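Local coordinates for protein prephenate dehydrogenase (Corynebacterium glutamicum ATCC 13032, PDB 3KTD) that probably acts as a prephenate dehydrogenase, an NAD(P)+-dependent oxidoreductase of the prephenate/arogenate dehydrogenase family in tyrosine biosynthesis, at residues A106-V111 with T150-F155; V197-H202 with E246-P251. All coordinates share one frame; numbering follows the deposited sequence.

Contact 1: residues A106-V111 with T150-F155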
loop_
_atom_site.group_PDB
_atom_site.type_symbol
_atom_site.label_atom_id
_atom_site.label_comp_id
_atom_site.label_asym_id
_atom_site.label_seq_id
_atom_site.Cartn_x
_atom_site.Cartn_y
_atom_site.Cartn_z
ATOM N N ALA A 106 -1.227 24.664 11.021
ATOM C CA ALA A 106 -2.335 24.883 11.947
ATOM C C ALA A 106 -1.836 25.134 13.378
ATOM O O ALA A 106 -2.413 25.953 14.111
ATOM C CB ALA A 106 -3.302 23.713 11.905
ATOM N N VAL A 107 -0.760 24.449 13.759
ATOM C CA VAL A 107 -0.191 24.584 15.101
ATOM C C VAL A 107 0.556 25.899 15.242
ATOM O O VAL A 107 0.332 26.645 16.194
ATOM C CB VAL A 107 0.757 23.415 15.437
ATOM C CG1 VAL A 107 1.412 23.616 16.782
ATOM C CG2 VAL A 107 -0.014 22.137 15.428
ATOM N N TYR A 108 1.440 26.185 14.293
ATOM C CA TYR A 108 2.226 27.411 14.343
ATOM C C TYR A 108 1.295 28.633 14.445
ATOM O O TYR A 108 1.520 29.521 15.276
ATOM C CB TYR A 108 3.160 27.482 13.131
ATOM C CG TYR A 108 4.234 28.548 13.181
ATOM C CD1 TYR A 108 4.912 28.842 14.370
ATOM C CD2 TYR A 108 4.615 29.225 12.023
ATOM C CE1 TYR A 108 5.908 29.815 14.409
ATOM C CE2 TYR A 108 5.613 30.195 12.048
ATOM C CZ TYR A 108 6.260 30.485 13.244
ATOM O OH TYR A 108 7.252 31.444 13.279
ATOM N N ASP A 109 0.239 28.649 13.630
ATOM C CA ASP A 109 -0.790 29.682 13.693
ATOM C C ASP A 109 -1.365 29.811 15.104
ATOM O O ASP A 109 -1.485 30.918 15.641
ATOM C CB ASP A 109 -1.942 29.357 12.733
ATOM C CG ASP A 109 -1.606 29.627 11.286
ATOM O OD1 ASP A 109 -0.586 30.277 10.988
ATOM O OD2 ASP A 109 -2.389 29.192 10.430
ATOM N N ALA A 110 -1.727 28.679 15.696
ATOM C CA ALA A 110 -2.304 28.676 17.031
ATOM C C ALA A 110 -1.306 29.245 18.033
ATOM O O ALA A 110 -1.694 29.950 18.962
ATOM C CB ALA A 110 -2.726 27.269 17.429
ATOM N N VAL A 111 -0.025 28.945 17.828
ATOM C CA VAL A 111 1.032 29.455 18.692
ATOM C C VAL A 111 1.246 30.964 18.500
ATOM O O VAL A 111 1.450 31.696 19.464
ATOM C CB VAL A 111 2.349 28.699 18.454
ATOM C CG1 VAL A 111 3.512 29.453 19.058
ATOM C CG2 VAL A 111 2.251 27.273 19.016
ATOM N N THR A 150 11.080 22.091 12.789
ATOM C CA THR A 150 10.877 23.348 12.083
ATOM C C THR A 150 11.861 24.441 12.493
ATOM O O THR A 150 12.598 24.305 13.469
ATOM C CB THR A 150 9.457 23.859 12.285
ATOM O OG1 THR A 150 9.227 24.057 13.688
ATOM C CG2 THR A 150 8.455 22.856 11.719
ATOM N N PHE A 151 11.862 25.513 11.706
ATOM C CA PHE A 151 12.745 26.658 11.914
ATOM C C PHE A 151 12.197 27.940 11.264
ATOM O O PHE A 151 12.961 28.781 10.805
ATOM C CB PHE A 151 14.154 26.346 11.366
ATOM C CG PHE A 151 14.196 26.076 9.874
ATOM C CD1 PHE A 151 13.952 24.804 9.372
ATOM C CD2 PHE A 151 14.506 27.089 8.978
ATOM C CE1 PHE A 151 13.999 24.558 8.002
ATOM C CE2 PHE A 151 14.551 26.849 7.606
ATOM C CZ PHE A 151 14.297 25.585 7.119
ATOM N N ASP A 152 10.881 28.112 11.252
ATOM C CA ASP A 152 10.280 29.268 10.573
ATOM C C ASP A 152 10.714 30.600 11.188
ATOM O O ASP A 152 10.899 31.585 10.468
ATOM C CB ASP A 152 8.747 29.193 10.580
ATOM C CG ASP A 152 8.218 27.924 9.944
ATOM O OD1 ASP A 152 8.300 26.856 10.593
ATOM O OD2 ASP A 152 7.698 28.005 8.810
ATOM N N GLN A 153 10.879 30.617 12.513
ATOM C CA GLN A 153 11.252 31.830 13.242
ATOM C C GLN A 153 12.521 32.499 12.701
ATOM O O GLN A 153 12.679 33.712 12.823
ATOM C CB GLN A 153 11.417 31.553 14.742
ATOM C CG GLN A 153 10.115 31.337 15.535
ATOM C CD GLN A 153 9.624 29.899 15.510
ATOM O OE1 GLN A 153 9.834 29.176 14.538
ATOM N NE2 GLN A 153 8.961 29.483 16.584
ATOM N N LEU A 154 13.416 31.714 12.109
ATOM C CA LEU A 154 14.640 32.254 11.526
ATOM C C LEU A 154 14.430 32.989 10.215
ATOM O O LEU A 154 15.280 33.785 9.850
ATOM C CB LEU A 154 15.670 31.142 11.294
ATOM C CG LEU A 154 16.169 30.417 12.547
ATOM C CD1 LEU A 154 17.083 29.281 12.142
ATOM C CD2 LEU A 154 16.867 31.375 13.522
ATOM N N PHE A 155 13.327 32.732 9.507
ATOM C CA PHE A 155 13.099 33.337 8.170
ATOM C C PHE A 155 11.784 34.085 7.946
ATOM O O PHE A 155 11.561 34.596 6.858
ATOM C CB PHE A 155 13.241 32.268 7.081
ATOM C CG PHE A 155 14.632 31.750 6.943
ATOM C CD1 PHE A 155 15.535 32.380 6.095
ATOM C CD2 PHE A 155 15.057 30.658 7.691
ATOM C CE1 PHE A 155 16.834 31.921 5.980
ATOM C CE2 PHE A 155 16.354 30.185 7.578
ATOM C CZ PHE A 155 17.244 30.820 6.719
#
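The hydroxyl of Tyr108 ends a ring laid against the side chains of Asp152 and Gln153, and its polar partners lie just beyond them: OH is hydrogen-bonded to Asp156 OD2 and, more weakly, to Thr158 OG1. The Asp156 bond, with the weaker one to Thr158, ties the far end of the buried ring to this loop. Across the contact itself the evidence is for packing. Asp152 approaches obliquely near CE2 and Gln153 near CE1, both from the same side of the ring plane. The methylene of Asp152 has its CB 3.6 Å from Tyr108 CE2, while the carboxylate carbon CG lies 4.0 Å from that same CE2. The amide NE2 of Gln153 is 3.8 Å from Tyr108 CE1, and its CD is 3.6 Å from Tyr108 OH. The ring plane makes 35° with the carboxylate and 44° with the amide, so neither flat group is stacked on it. Tyr108 reaches the loop because its CG stands anti to the backbone N (chi1 -168°), throwing the ring outward from the helix, whereas Gln153 bends at chi2 and brings its amide back beside the phenol. One polar atom of each loop residue is bonded to another part of the chain. Asp152 OD2 accepts from the backbone N of Val187, and Gln153 NE2 donates to Gln117 O, which limits how the amide can turn. Tyr120, on strand 120-125, touches both Tyr108 and Gln153. Helix 105-113 links neighbouring parallel strands 97-99 and 120-125, and the loop follows strand 146-149, which runs antiparallel to 120-125. The tyrosine thus ties a beta-alpha-beta crossover helix to the loop leaving the adjoining strand, in the Rossmann-type nucleotide-binding domain of this family.

Contact 2: residues V197-H202 with E246-P251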
loop_
_atom_site.group_PDB
_atom_site.type_symbol
_atom_site.label_atom_id
_atom_site.label_comp_id
_atom_site.label_asym_id
_atom_site.label_seq_id
_atom_site.Cartn_x
_atom_site.Cartn_y
_atom_site.Cartn_z
ATOM N N VAL A 197 2.391 12.833 0.514
ATOM C CA VAL A 197 2.888 11.503 0.876
ATOM C C VAL A 197 2.167 10.788 2.015
ATOM O O VAL A 197 2.441 9.611 2.283
ATOM C CB VAL A 197 4.399 11.543 1.194
ATOM C CG1 VAL A 197 5.171 12.090 0.008
ATOM C CG2 VAL A 197 4.662 12.360 2.432
ATOM N N SER A 198 1.239 11.470 2.669
ATOM C CA SER A 198 0.545 10.881 3.811
ATOM C C SER A 198 -0.967 11.109 3.799
ATOM O O SER A 198 -1.745 10.175 3.984
ATOM C CB SER A 198 1.143 11.432 5.104
ATOM O OG SER A 198 0.348 11.065 6.216
ATOM N N HIS A 199 -1.383 12.352 3.593
ATOM C CA HIS A 199 -2.799 12.686 3.623
ATOM C C HIS A 199 -3.521 12.164 2.376
ATOM O O HIS A 199 -4.524 11.480 2.507
ATOM C CB HIS A 199 -3.012 14.192 3.857
ATOM C CG HIS A 199 -2.323 14.710 5.091
ATOM N ND1 HIS A 199 -1.923 16.022 5.235
ATOM C CD2 HIS A 199 -1.919 14.072 6.216
ATOM C CE1 HIS A 199 -1.337 16.175 6.408
ATOM N NE2 HIS A 199 -1.321 15.005 7.022
ATOM N N LEU A 200 -2.999 12.443 1.183
ATOM C CA LEU A 200 -3.571 11.883 -0.046
ATOM C C LEU A 200 -3.498 10.365 0.021
ATOM O O LEU A 200 -4.416 9.679 -0.441
ATOM C CB LEU A 200 -2.825 12.382 -1.287
ATOM C CG LEU A 200 -3.275 11.850 -2.660
ATOM C CD1 LEU A 200 -4.684 12.330 -3.021
ATOM C CD2 LEU A 200 -2.278 12.265 -3.741
ATOM N N THR A 201 -2.412 9.843 0.606
ATOM C CA THR A 201 -2.251 8.394 0.763
ATOM C C THR A 201 -3.475 7.857 1.485
ATOM O O THR A 201 -4.104 6.887 1.042
ATOM C CB THR A 201 -0.972 8.026 1.536
ATOM O OG1 THR A 201 0.166 8.551 0.848
ATOM C CG2 THR A 201 -0.818 6.503 1.683
ATOM N N HIS A 202 -3.833 8.521 2.580
ATOM C CA HIS A 202 -5.025 8.136 3.350
ATOM C C HIS A 202 -6.344 8.314 2.583
ATOM O O HIS A 202 -7.208 7.461 2.679
ATOM C CB HIS A 202 -5.065 8.868 4.691
ATOM C CG HIS A 202 -4.086 8.334 5.689
ATOM N ND1 HIS A 202 -2.916 8.986 6.010
ATOM C CD2 HIS A 202 -4.088 7.188 6.409
ATOM C CE1 HIS A 202 -2.250 8.274 6.901
ATOM N NE2 HIS A 202 -2.938 7.176 7.157
ATOM N N GLU A 246 -8.352 17.529 7.439
ATOM C CA GLU A 246 -9.077 18.787 7.648
ATOM C C GLU A 246 -8.128 19.900 8.093
ATOM O O GLU A 246 -8.218 21.026 7.599
ATOM C CB GLU A 246 -10.241 18.590 8.621
ATOM C CG GLU A 246 -11.359 17.729 8.031
ATOM C CD GLU A 246 -12.317 17.157 9.058
ATOM O OE1 GLU A 246 -11.976 17.104 10.255
ATOM O OE2 GLU A 246 -13.419 16.732 8.658
ATOM N N SER A 247 -7.201 19.569 8.997
ATOM C CA SER A 247 -6.149 20.513 9.423
ATOM C C SER A 247 -5.347 21.046 8.236
ATOM O O SER A 247 -4.935 22.200 8.236
ATOM C CB SER A 247 -5.158 19.832 10.371
ATOM O OG SER A 247 -5.790 19.280 11.514
ATOM N N ASN A 248 -5.130 20.191 7.236
ATOM C CA ASN A 248 -4.298 20.517 6.080
ATOM C C ASN A 248 -5.077 20.504 4.754
ATOM O O ASN A 248 -4.545 20.128 3.713
ATOM C CB ASN A 248 -3.142 19.506 6.030
ATOM C CG ASN A 248 -1.990 19.963 5.167
ATOM O OD1 ASN A 248 -1.759 21.158 4.998
ATOM N ND2 ASN A 248 -1.246 19.005 4.627
ATOM N N ALA A 249 -6.332 20.942 4.794
ATOM C CA ALA A 249 -7.202 20.932 3.620
ATOM C C ALA A 249 -6.627 21.693 2.429
ATOM O O ALA A 249 -6.731 21.241 1.286
ATOM C CB ALA A 249 -8.552 21.496 3.983
ATOM N N GLY A 250 -6.020 22.844 2.690
ATOM C CA GLY A 250 -5.496 23.680 1.614
ATOM C C GLY A 250 -4.495 22.931 0.762
ATOM O O GLY A 250 -4.780 22.606 -0.389
ATOM N N PRO A 251 -3.316 22.638 1.327
ATOM C CA PRO A 251 -2.292 21.876 0.612
ATOM C C PRO A 251 -2.757 20.499 0.129
ATOM O O PRO A 251 -2.244 20.016 -0.890
ATOM C CB PRO A 251 -1.175 21.740 1.652
ATOM C CG PRO A 251 -1.330 22.949 2.505
ATOM C CD PRO A 251 -2.817 23.131 2.625
#
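His199 and Asn248 meet almost perpendicularly: their side chains cross at about a right angle, and the imidazole and amide planes are 79° apart. The amide comes to the edge of the ring, nitrogen first. Asn248 ND2 donates to His199 ND1 over 3.1 Å with an N-H...N angle of 177°, and the bond lies within a few degrees of both the ring plane and the amide plane. A perpendicular twist about a nearly straight bond thus leaves donor and acceptor well directed. Carbon contacts back this up, for Asn248 CB is 3.8 Å from His199 CE1. The same ND2 also donates to the backbone O of Asp191, so one amide nitrogen bridges a histidine and a main-chain carbonyl of the helix that carries it. With CG anti to its backbone N (chi1 -162°), Asn248 extends its amide toward that helix. It occupies the N-cap position of the next helix, but its side chain makes no capping bond there. Val103, on a loop of the nucleotide-binding domain, touches both His199 and Asn248, while Met244 and Leu252 pack on the His199 side chain. Nearby, at the subunit interface, Glu246 OE2 accepts from Ile277 N of the second subunit. The pair therefore joins the middle of long helix 187-214 to the break between helices 238-247 and 249-270, within the all-helical dimerization domain.

Contacts 1 and 2 follow one another along the chain, their centres 19 Å apart, the first in the nucleotide-binding domain and the second in the dimerization domain. They meet directly where Ala106 CB packs 4.3 Å from Ser247 O, placing the start of helix 105-113 against the end of helix 238-247. Two further routes connect them: Val103, shortly before contact 1's helix, packs on the central pair of contact 2, and Asp152 of contact 1 bonds to Val187 at the start of the helix that carries His199. A PEG molecule, probably from the crystallisation liquor, is hydrogen-bonded to Gln153 O and lies about 6 Å from that residue's side chain.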